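Periplasmic aliphatic sulphonates-binding protein (Escherichia coli, PDB 2X26) probably binds aliphatic sulphonates in the periplasm, as the solute-binding component of an ABC-type transport system that takes them up. Local coordinates at residues L5-Q10 against I34-F39; Q23-R28 against Q203-T208; K107-K112 against T137-A142; S114-L119 against A157-Y162. All blocks are in the same frame, centred on the assembly; numbering follows the deposited sequence.

Interaction 1. Residues L5-Q10 against I34-F39; sequences LRIGYQ and ISWVEF
Ser35 spends both ends of its backbone on the neighbouring strand: its N donates to Leu5 O (2.9 Å), and its O accepts from Ile7 N (2.8 Å). Ile7 O in turn receives Val37 N at 2.8 Å. Val37 O then takes Tyr9 N at 3.0 Å, and Tyr9 O takes Phe39 N at 2.9 Å. Arg6 and Gly8 direct their backbone bonds to Asp55 and Leu56, as befits an inner strand. Strand 33-38 is the outermost in the 2-1-3-5-4 mixed sheet of this lobe, an order in keeping with a type II periplasmic binding protein.

Polar ends also find mates beyond the pair: Arg6 NH2 forms a salt bridge with Asp55, Trp36 NE1 bonds to Glu26, and Gln10 NE2 reaches Ser58 O. On the face bearing Ile7, Tyr9 and Trp36, the methyl Ile7 CD1 sits over the indole, 3.7 Å from the six-ring centroid. Tyr9 CG stands between backbone N and carbonyl carbon (chi1 72°); the Trp36 edge is turned toward the Tyr9 ring face, offset edge-to-face with planes 83° apart, and Tyr9 CZ lies 3.5 Å from Glu38 CB. An alanine at Tyr9 would probably leave the Trp36 edge and the Glu38 methylenes without their aromatic surface, freeing Glu38 to turn. Gly8 CA meets the edge of the Phe39 ring, 3.8 Å from CE2.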
# COMPACT_ATOMS: atom_id res chain seq x y z
N LEU A 5 3.50 16.99 10.80
CA LEU A 5 3.20 15.96 9.85
C LEU A 5 3.20 14.67 10.66
O LEU A 5 4.25 14.19 11.10
CB LEU A 5 4.24 15.91 8.74
CG LEU A 5 4.10 14.64 7.90
CD1 LEU A 5 2.72 14.49 7.22
CD2 LEU A 5 5.23 14.58 6.85
N ARG A 6 2.00 14.11 10.79
CA ARG A 6 1.78 12.82 11.51
C ARG A 6 1.55 11.73 10.48
O ARG A 6 0.59 11.79 9.71
CB ARG A 6 0.58 12.91 12.47
CG ARG A 6 0.78 14.07 13.45
CD ARG A 6 -0.53 14.45 14.10
NE ARG A 6 -1.45 15.04 13.14
CZ ARG A 6 -2.72 15.33 13.47
NH1 ARG A 6 -3.18 15.03 14.69
NH2 ARG A 6 -3.54 15.82 12.55
N ILE A 7 2.45 10.76 10.47
CA ILE A 7 2.50 9.79 9.37
C ILE A 7 2.03 8.42 9.82
O ILE A 7 2.56 7.85 10.79
CB ILE A 7 3.94 9.66 8.81
CG1 ILE A 7 4.47 11.05 8.41
CG2 ILE A 7 3.95 8.62 7.70
CD1 ILE A 7 5.96 11.13 8.15
N GLY A 8 1.03 7.89 9.14
CA GLY A 8 0.62 6.48 9.36
C GLY A 8 1.38 5.56 8.44
O GLY A 8 1.36 5.75 7.22
N TYR A 9 2.03 4.56 8.99
CA TYR A 9 2.82 3.62 8.13
C TYR A 9 2.56 2.18 8.58
O TYR A 9 2.06 1.96 9.68
CB TYR A 9 4.31 3.95 8.20
CG TYR A 9 5.02 3.59 9.53
CD1 TYR A 9 5.81 2.42 9.62
CD2 TYR A 9 4.91 4.40 10.64
CE1 TYR A 9 6.42 2.09 10.80
CE2 TYR A 9 5.54 4.08 11.86
CZ TYR A 9 6.33 2.93 11.90
OH TYR A 9 6.96 2.58 13.06
N GLN A 10 2.92 1.21 7.73
CA GLN A 10 2.84 -0.21 8.07
C GLN A 10 4.25 -0.77 7.95
O GLN A 10 5.14 -0.15 7.35
CB GLN A 10 1.89 -0.92 7.13
CG GLN A 10 0.43 -0.31 7.17
CD GLN A 10 -0.47 -1.01 6.16
OE1 GLN A 10 -0.69 -2.24 6.25
NE2 GLN A 10 -1.02 -0.24 5.21
N ILE A 34 7.71 16.09 13.01
CA ILE A 34 7.45 14.86 12.29
C ILE A 34 7.14 13.79 13.34
O ILE A 34 7.89 13.62 14.31
CB ILE A 34 8.67 14.39 11.47
CG1 ILE A 34 9.21 15.51 10.52
CG2 ILE A 34 8.32 13.10 10.70
CD1 ILE A 34 8.14 16.04 9.51
N SER A 35 6.03 13.07 13.16
CA SER A 35 5.73 11.91 14.03
C SER A 35 5.24 10.69 13.22
O SER A 35 4.70 10.81 12.11
CB SER A 35 4.74 12.24 15.12
OG SER A 35 3.50 12.65 14.60
N TRP A 36 5.47 9.54 13.77
CA TRP A 36 5.31 8.28 13.03
C TRP A 36 4.38 7.41 13.87
O TRP A 36 4.57 7.29 15.07
CB TRP A 36 6.70 7.61 12.94
CG TRP A 36 7.67 8.36 12.12
CD1 TRP A 36 8.59 9.28 12.55
CD2 TRP A 36 7.80 8.30 10.69
NE1 TRP A 36 9.32 9.74 11.47
CE2 TRP A 36 8.83 9.17 10.33
CE3 TRP A 36 7.16 7.59 9.69
CZ2 TRP A 36 9.24 9.34 8.99
CZ3 TRP A 36 7.56 7.74 8.35
CH2 TRP A 36 8.61 8.62 8.02
N VAL A 37 3.36 6.84 13.24
CA VAL A 37 2.42 5.98 13.91
C VAL A 37 2.30 4.70 13.10
O VAL A 37 1.79 4.72 11.96
CB VAL A 37 1.01 6.64 14.03
CG1 VAL A 37 0.12 5.75 14.85
CG2 VAL A 37 1.16 8.00 14.66
N GLU A 38 2.71 3.60 13.72
CA GLU A 38 2.63 2.31 13.04
C GLU A 38 1.24 1.71 13.22
O GLU A 38 0.72 1.65 14.34
CB GLU A 38 3.67 1.35 13.62
CG GLU A 38 3.77 0.06 12.81
CD GLU A 38 4.61 -0.95 13.52
OE1 GLU A 38 4.08 -1.65 14.39
OE2 GLU A 38 5.81 -1.04 13.19
N PHE A 39 0.64 1.29 12.12
CA PHE A 39 -0.64 0.60 12.15
C PHE A 39 -0.53 -0.88 11.74
O PHE A 39 0.33 -1.22 10.90
CB PHE A 39 -1.61 1.31 11.19
CG PHE A 39 -2.07 2.63 11.73
CD1 PHE A 39 -3.19 2.71 12.53
CD2 PHE A 39 -1.34 3.79 11.45
CE1 PHE A 39 -3.59 3.97 13.10
CE2 PHE A 39 -1.72 5.03 11.96
CZ PHE A 39 -2.83 5.11 12.81

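Interaction 2. Residues Q23-R28 against Q203-T208; sequences QLLEKR and QGVLAT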
# COMPACT_ATOMS: atom_id res chain seq x y z
N GLN A 23 15.97 9.04 9.43
CA GLN A 23 15.60 10.37 9.90
C GLN A 23 15.57 11.43 8.81
O GLN A 23 15.83 12.59 9.05
CB GLN A 23 16.46 10.82 11.12
CG GLN A 23 16.15 9.89 12.32
CD GLN A 23 16.78 10.35 13.61
OE1 GLN A 23 17.49 11.32 13.64
NE2 GLN A 23 16.49 9.63 14.70
N LEU A 24 15.25 11.02 7.59
CA LEU A 24 15.32 11.95 6.45
C LEU A 24 14.36 13.13 6.56
O LEU A 24 14.76 14.26 6.27
CB LEU A 24 15.06 11.21 5.14
CG LEU A 24 16.04 10.08 4.78
CD1 LEU A 24 15.54 9.48 3.49
CD2 LEU A 24 17.51 10.61 4.67
N LEU A 25 13.14 12.89 7.02
CA LEU A 25 12.16 13.98 7.14
C LEU A 25 12.51 14.93 8.27
O LEU A 25 12.37 16.13 8.14
CB LEU A 25 10.74 13.45 7.36
CG LEU A 25 10.09 12.75 6.18
CD1 LEU A 25 8.66 12.41 6.50
CD2 LEU A 25 10.13 13.56 4.87
N GLU A 26 12.98 14.38 9.38
CA GLU A 26 13.37 15.22 10.49
C GLU A 26 14.49 16.17 10.06
O GLU A 26 14.47 17.34 10.43
CB GLU A 26 13.76 14.37 11.70
CG GLU A 26 12.60 13.62 12.37
CD GLU A 26 12.26 12.29 11.74
OE1 GLU A 26 12.84 11.93 10.70
OE2 GLU A 26 11.40 11.59 12.31
N LYS A 27 15.43 15.66 9.28
CA LYS A 27 16.55 16.47 8.84
C LYS A 27 16.13 17.43 7.73
O LYS A 27 16.57 18.59 7.72
CB LYS A 27 17.68 15.57 8.36
CG LYS A 27 18.32 14.78 9.47
CD LYS A 27 19.52 13.99 8.94
CE LYS A 27 19.12 12.75 8.15
NZ LYS A 27 20.13 12.31 7.10
N ARG A 28 15.23 16.98 6.80
CA ARG A 28 14.85 17.88 5.70
C ARG A 28 13.91 19.00 6.06
O ARG A 28 13.98 20.07 5.45
CB ARG A 28 14.24 17.14 4.54
CG ARG A 28 15.25 16.33 3.91
CD ARG A 28 14.73 15.70 2.70
NE ARG A 28 15.76 14.80 2.26
CZ ARG A 28 15.71 14.13 1.13
NH1 ARG A 28 14.64 14.26 0.35
NH2 ARG A 28 16.71 13.33 0.80
N GLN A 203 4.65 17.00 -1.82
CA GLN A 203 5.40 16.51 -2.95
C GLN A 203 6.83 16.18 -2.55
O GLN A 203 7.39 15.15 -2.98
CB GLN A 203 5.35 17.53 -4.09
CG GLN A 203 3.94 17.68 -4.63
CD GLN A 203 3.93 18.53 -5.89
OE1 GLN A 203 4.68 18.24 -6.82
NE2 GLN A 203 3.14 19.59 -5.89
N GLY A 204 7.38 17.01 -1.68
CA GLY A 204 8.75 16.86 -1.23
C GLY A 204 8.81 15.67 -0.30
O GLY A 204 9.81 14.91 -0.30
N VAL A 205 7.74 15.50 0.50
CA VAL A 205 7.71 14.35 1.44
C VAL A 205 7.71 13.05 0.64
O VAL A 205 8.48 12.08 0.92
CB VAL A 205 6.51 14.43 2.45
CG1 VAL A 205 6.32 13.11 3.14
CG2 VAL A 205 6.77 15.56 3.48
N LEU A 206 6.82 12.97 -0.34
CA LEU A 206 6.72 11.76 -1.16
C LEU A 206 8.03 11.50 -1.91
O LEU A 206 8.48 10.34 -1.97
CB LEU A 206 5.53 11.85 -2.14
CG LEU A 206 4.15 11.96 -1.45
CD1 LEU A 206 3.05 12.14 -2.47
CD2 LEU A 206 3.86 10.78 -0.57
N ALA A 207 8.66 12.55 -2.38
CA ALA A 207 9.92 12.41 -3.10
C ALA A 207 10.98 11.83 -2.18
O ALA A 207 11.78 10.97 -2.61
CB ALA A 207 10.35 13.78 -3.66
N THR A 208 10.94 12.26 -0.89
CA THR A 208 11.80 11.72 0.15
C THR A 208 11.55 10.22 0.39
O THR A 208 12.50 9.46 0.52
CB THR A 208 11.61 12.46 1.47
OG1 THR A 208 11.93 13.84 1.29
CG2 THR A 208 12.58 11.95 2.51
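Leu24, Leu25 and Arg28 present one side of the short helix 24-28 to Val205 and Thr208 of the long helix 199-218. This is helix-on-helix packing in the lobe whose sheet includes strands 4-9 and 33-38: the axes of the two short segments run 138° apart in direction and come within 10.7 Å. Following 203-208 in order, Gly204 does not touch the other helix, but its carbonyl receives two hydrogens from Thr208, one turn later. Val205 comes next, and its two methyls suit a buried apolar spot. Val205 CG2 is 4.1 Å from Leu25 CD2, and the two side chains cross at about a right angle. Leu25 also touches Leu5 and Ile7, while Val205 touches Leu5, so both helices share the same patch of the sheet.

Thr208 carries most of the contact, because its branched side chain faces two ways. Its methyl CG2 packs 3.7 Å from Leu24 CB and 3.8 Å from Leu25 CD2, and also covers one face of the Arg28 guanidinium, toward the rim. Its hydroxyl OG1, anti to the carbonyl carbon (chi1 -60°), accepts a weak, strongly bent bond from Arg28 NH1 at 2.9 Å, with only 116° at the hydrogen. The firmer partner of Arg28, whose chain is extended from CG to NE, is Glu211 of the same long helix, in a salt bridge through NH2. Thr208 OG1 donates to Gly204 O at 2.9 Å, while Thr208 N reaches that oxygen from the other face of its plane.

Interaction 3. Residues K107-K112 against T137-A142; sequences KVAFQK and TYLTPA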
# COMPACT_ATOMS: atom_id res chain seq x y z
N LYS A 107 -10.44 -26.23 -2.08
CA LYS A 107 -10.50 -25.25 -1.00
C LYS A 107 -9.32 -24.27 -1.13
O LYS A 107 -8.16 -24.69 -1.21
CB LYS A 107 -10.45 -25.93 0.37
CG LYS A 107 -11.53 -26.97 0.60
CD LYS A 107 -11.13 -27.77 1.87
CE LYS A 107 -11.53 -29.20 1.84
NZ LYS A 107 -12.91 -29.38 2.37
N VAL A 108 -9.63 -22.98 -1.15
CA VAL A 108 -8.59 -21.99 -1.25
C VAL A 108 -8.68 -21.04 -0.05
O VAL A 108 -9.71 -20.37 0.12
CB VAL A 108 -8.74 -21.20 -2.56
CG1 VAL A 108 -7.60 -20.15 -2.69
CG2 VAL A 108 -8.74 -22.15 -3.81
N ALA A 109 -7.59 -20.90 0.72
CA ALA A 109 -7.59 -20.00 1.86
C ALA A 109 -7.10 -18.62 1.44
O ALA A 109 -6.17 -18.53 0.63
CB ALA A 109 -6.68 -20.53 2.93
N PHE A 110 -7.71 -17.57 2.01
CA PHE A 110 -7.26 -16.16 1.85
C PHE A 110 -8.07 -15.28 2.78
O PHE A 110 -9.14 -15.70 3.23
CB PHE A 110 -7.49 -15.67 0.41
CG PHE A 110 -8.94 -15.76 -0.05
CD1 PHE A 110 -9.78 -14.63 -0.04
CD2 PHE A 110 -9.48 -16.98 -0.45
CE1 PHE A 110 -11.13 -14.75 -0.44
CE2 PHE A 110 -10.83 -17.10 -0.82
CZ PHE A 110 -11.63 -15.97 -0.83
N GLN A 111 -7.64 -14.04 2.99
CA GLN A 111 -8.37 -13.10 3.86
C GLN A 111 -9.48 -12.38 3.11
O GLN A 111 -9.25 -11.79 2.05
CB GLN A 111 -7.40 -12.08 4.52
CG GLN A 111 -8.14 -11.23 5.56
CD GLN A 111 -7.19 -10.28 6.30
OE1 GLN A 111 -6.64 -10.61 7.34
NE2 GLN A 111 -7.06 -9.09 5.80
N LYS A 112 -10.71 -12.44 3.63
CA LYS A 112 -11.82 -11.78 2.95
C LYS A 112 -11.54 -10.29 2.82
O LYS A 112 -11.11 -9.64 3.79
CB LYS A 112 -13.18 -12.01 3.68
CG LYS A 112 -14.37 -11.43 2.88
CD LYS A 112 -15.74 -11.71 3.55
CE LYS A 112 -16.78 -10.67 3.05
NZ LYS A 112 -18.16 -10.96 3.50
N THR A 137 -12.28 -20.00 1.47
CA THR A 137 -12.05 -20.35 2.86
C THR A 137 -11.44 -19.12 3.53
O THR A 137 -10.24 -18.85 3.38
CB THR A 137 -11.09 -21.53 2.92
OG1 THR A 137 -11.64 -22.64 2.18
CG2 THR A 137 -10.89 -21.94 4.33
N TYR A 138 -12.30 -18.35 4.21
CA TYR A 138 -11.93 -16.99 4.62
C TYR A 138 -11.14 -17.03 5.92
O TYR A 138 -11.69 -17.37 6.95
CB TYR A 138 -13.19 -16.14 4.79
CG TYR A 138 -14.02 -16.00 3.50
CD1 TYR A 138 -13.56 -15.23 2.45
CD2 TYR A 138 -15.29 -16.62 3.37
CE1 TYR A 138 -14.29 -15.06 1.28
CE2 TYR A 138 -16.04 -16.47 2.17
CZ TYR A 138 -15.51 -15.67 1.14
OH TYR A 138 -16.16 -15.46 -0.07
N LEU A 139 -9.83 -16.73 5.85
CA LEU A 139 -8.95 -16.86 7.02
C LEU A 139 -7.88 -15.79 7.02
O LEU A 139 -7.33 -15.50 5.98
CB LEU A 139 -8.23 -18.20 6.94
CG LEU A 139 -9.14 -19.46 7.01
CD1 LEU A 139 -8.32 -20.72 6.79
CD2 LEU A 139 -9.77 -19.44 8.39
N THR A 140 -7.49 -15.32 8.20
CA THR A 140 -6.38 -14.36 8.25
C THR A 140 -5.05 -15.12 8.08
O THR A 140 -5.06 -16.35 8.10
CB THR A 140 -6.43 -13.58 9.55
OG1 THR A 140 -6.26 -14.50 10.64
CG2 THR A 140 -7.81 -12.86 9.68
N PRO A 141 -3.94 -14.43 7.81
CA PRO A 141 -2.76 -15.16 7.36
C PRO A 141 -2.28 -16.23 8.35
O PRO A 141 -1.96 -17.32 7.90
CB PRO A 141 -1.71 -14.06 7.17
CG PRO A 141 -2.51 -12.87 6.83
CD PRO A 141 -3.76 -12.97 7.68
N ALA A 142 -2.26 -15.95 9.66
CA ALA A 142 -1.79 -16.96 10.62
C ALA A 142 -2.65 -18.21 10.59
O ALA A 142 -2.12 -19.33 10.59
CB ALA A 142 -1.72 -16.42 12.05
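Thr137 and Phe110 interlock their backbones in the beta-alpha-beta unit formed by strand 107-110, helix 115-126 and strand 135-138, the last of these lying outermost in its sheet. Three hydrogen bonds make the parallel ladder: Thr137 N to Val108 O (2.9 Å), Phe110 N to Thr137 O (3.1 Å) and Leu139 N to Phe110 O (2.9 Å). The last lies where strand 135-138 gives way to the loop. Thr137 OG1 turns back to Gln135 O.

The aromatic contact lies on the other face from Ala109 and Thr137. Phe110 and Tyr138 point the same way, side by side, with planes 71° apart and Phe110 CZ 3.5 Å from Tyr138 CE1. The buried phenyl also meets His117 edge-to-face, whereas the more exposed tyrosine is flanked by the aliphatic chain of Lys112, whose CB approaches Tyr138 CD1 to 3.5 Å and whose CD lies over one face of the ring.

Apolar packing on the Ala109 side is slighter, Ala109 CB to Leu139 CD1 at 4.2 Å. Gln111 extends past the strand ends, and its OE1 lies 3.5 Å from Thr140 CG2 and 3.7 Å from Pro141 CD.

Interaction 4. Residues S114-L119 against A157-Y162; sequences SSSHNL and AIWDPY
Ser116 and Ala157 mark the nearest backbone approach, CA to CA 5.4 Å, where the first turn of helix 115-126 passes strand 155-159, their segment axes approaching to 7.5 Å and differing by 131° in direction. Small residues permit this closeness: Ser116 CB meets Ala157 CB at 3.9 Å. Beyond them, Trp159 has CG between backbone N and carbonyl carbon (chi1 54°), and its six-membered ring reaches back to three consecutive serines. Ser116 OG lies at the ring edge, 3.3 Å from Trp159 CE3; Ser114 OG is also at the edge, 3.6 Å from Trp159 CZ3. Ser115 OG comes in obliquely, 3.5 Å from Trp159 CE3. Ile158 CD1 lies over one indole face.

Ser114 is the N-cap, accepting weak bonds from Ser116 N and His117 N while bonding to Gln111 O; Ser115 OG bonds to Glu87. An alanine at Trp159 would probably open a gap beside the helix start, leaving the hydroxyls of Ser114 and Ser116 without the ring edge they pack against. The site lies at the C-terminal ends of the parallel strands 107-110 and 155-159, the ends that in related binding proteins face the cleft between lobes. Chemically, the Ser114 and Ser116 oxygens at the aromatic C-H edge suggest a mildly favourable electrostatic fit, and the outside partners of Ser114 and Ser115 imply that these hydroxyls are held in place by bonds independent of the tryptophan.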
# COMPACT_ATOMS: atom_id res chain seq x y z
N SER A 114 -9.34 -8.71 1.22
CA SER A 114 -7.90 -8.33 1.12
C SER A 114 -7.41 -8.25 -0.35
O SER A 114 -8.13 -8.59 -1.30
CB SER A 114 -7.05 -9.35 1.88
OG SER A 114 -7.02 -10.55 1.14
N SER A 115 -6.15 -7.86 -0.52
CA SER A 115 -5.51 -7.89 -1.86
C SER A 115 -5.55 -9.33 -2.44
O SER A 115 -5.61 -9.49 -3.66
CB SER A 115 -4.08 -7.42 -1.75
OG SER A 115 -3.38 -8.23 -0.80
N SER A 116 -5.47 -10.37 -1.58
CA SER A 116 -5.56 -11.76 -2.08
C SER A 116 -6.97 -12.12 -2.60
O SER A 116 -7.08 -12.89 -3.55
CB SER A 116 -5.13 -12.79 -1.02
OG SER A 116 -3.75 -12.57 -0.69
N HIS A 117 -8.02 -11.57 -1.97
CA HIS A 117 -9.42 -11.76 -2.43
C HIS A 117 -9.50 -11.15 -3.85
O HIS A 117 -10.08 -11.77 -4.75
CB HIS A 117 -10.38 -11.07 -1.42
CG HIS A 117 -11.85 -11.35 -1.61
ND1 HIS A 117 -12.75 -11.35 -0.56
CD2 HIS A 117 -12.58 -11.55 -2.74
CE1 HIS A 117 -13.97 -11.56 -1.03
NE2 HIS A 117 -13.89 -11.71 -2.35
N ASN A 118 -8.88 -9.98 -4.06
CA ASN A 118 -8.94 -9.33 -5.37
C ASN A 118 -8.18 -10.19 -6.39
O ASN A 118 -8.68 -10.44 -7.49
CB ASN A 118 -8.34 -7.90 -5.27
CG ASN A 118 -8.34 -7.17 -6.56
OD1 ASN A 118 -9.39 -6.95 -7.18
ND2 ASN A 118 -7.15 -6.71 -6.98
N LEU A 119 -6.99 -10.66 -6.00
CA LEU A 119 -6.15 -11.45 -6.93
C LEU A 119 -6.91 -12.69 -7.32
O LEU A 119 -6.97 -13.04 -8.49
CB LEU A 119 -4.82 -11.89 -6.28
CG LEU A 119 -3.96 -12.85 -7.14
CD1 LEU A 119 -3.01 -12.03 -7.84
CD2 LEU A 119 -3.18 -13.76 -6.29
N ALA A 157 -3.86 -18.05 -1.07
CA ALA A 157 -3.59 -16.80 -1.78
C ALA A 157 -3.16 -15.80 -0.73
O ALA A 157 -3.87 -15.58 0.25
CB ALA A 157 -4.84 -16.34 -2.53
N ILE A 158 -1.95 -15.27 -0.90
CA ILE A 158 -1.29 -14.46 0.14
C ILE A 158 -0.25 -13.50 -0.43
O ILE A 158 0.22 -13.66 -1.56
CB ILE A 158 -0.64 -15.42 1.23
CG1 ILE A 158 -0.22 -14.66 2.51
CG2 ILE A 158 0.48 -16.24 0.62
CD1 ILE A 158 -1.38 -13.98 3.25
N TRP A 159 0.07 -12.46 0.36
CA TRP A 159 1.06 -11.45 -0.01
C TRP A 159 2.40 -11.65 0.72
O TRP A 159 2.52 -12.46 1.65
CB TRP A 159 0.50 -10.06 0.29
CG TRP A 159 0.03 -9.86 1.70
CD1 TRP A 159 0.73 -9.37 2.74
CD2 TRP A 159 -1.31 -10.14 2.21
NE1 TRP A 159 -0.06 -9.32 3.89
CE2 TRP A 159 -1.32 -9.78 3.57
CE3 TRP A 159 -2.49 -10.62 1.61
CZ2 TRP A 159 -2.48 -9.91 4.39
CZ3 TRP A 159 -3.65 -10.73 2.43
CH2 TRP A 159 -3.62 -10.40 3.78
N ASP A 160 3.41 -10.94 0.26
CA ASP A 160 4.72 -10.91 0.94
C ASP A 160 4.60 -10.04 2.20
O ASP A 160 3.96 -8.97 2.18
CB ASP A 160 5.73 -10.30 -0.03
CG ASP A 160 6.82 -11.26 -0.46
OD1 ASP A 160 7.02 -12.30 0.22
OD2 ASP A 160 7.55 -10.87 -1.45
N PRO A 161 5.32 -10.40 3.26
CA PRO A 161 6.41 -11.41 3.33
C PRO A 161 5.99 -12.84 3.71
O PRO A 161 6.85 -13.72 3.80
CB PRO A 161 7.29 -10.84 4.46
CG PRO A 161 6.23 -10.31 5.46
CD PRO A 161 5.37 -9.50 4.44
N TYR A 162 4.70 -13.09 3.91
CA TYR A 162 4.25 -14.45 4.20
C TYR A 162 4.66 -15.39 3.07
O TYR A 162 5.03 -16.54 3.32
CB TYR A 162 2.72 -14.51 4.29
CG TYR A 162 2.13 -13.69 5.44
CD1 TYR A 162 1.45 -12.51 5.20
CD2 TYR A 162 2.23 -14.13 6.76
CE1 TYR A 162 0.91 -11.76 6.23
CE2 TYR A 162 1.68 -13.37 7.81
CZ TYR A 162 1.00 -12.19 7.51
OH TYR A 162 0.41 -11.45 8.51

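From the N terminus, interaction 1 closes first, pairing strands 4-9 and 33-38 around an intervening helical stretch. Segment 23-28 lies inside that loop but finds its partner at 203-208, so interactions 1 and 2 cross; they touch, joining one lobe's sheet to its helices. The long loop closed by interaction 2 encloses the other lobe's interactions 3 and 4. These two also cross, since 114-119 starts before 137-142 and pairs later, with 157-162. They meet where Ala157 N bonds to Ala109 O, linking neighbouring strands of one sheet. Interactions 2 and 3 sit on opposite sides of the chain's centre, their centres about 37 Å apart.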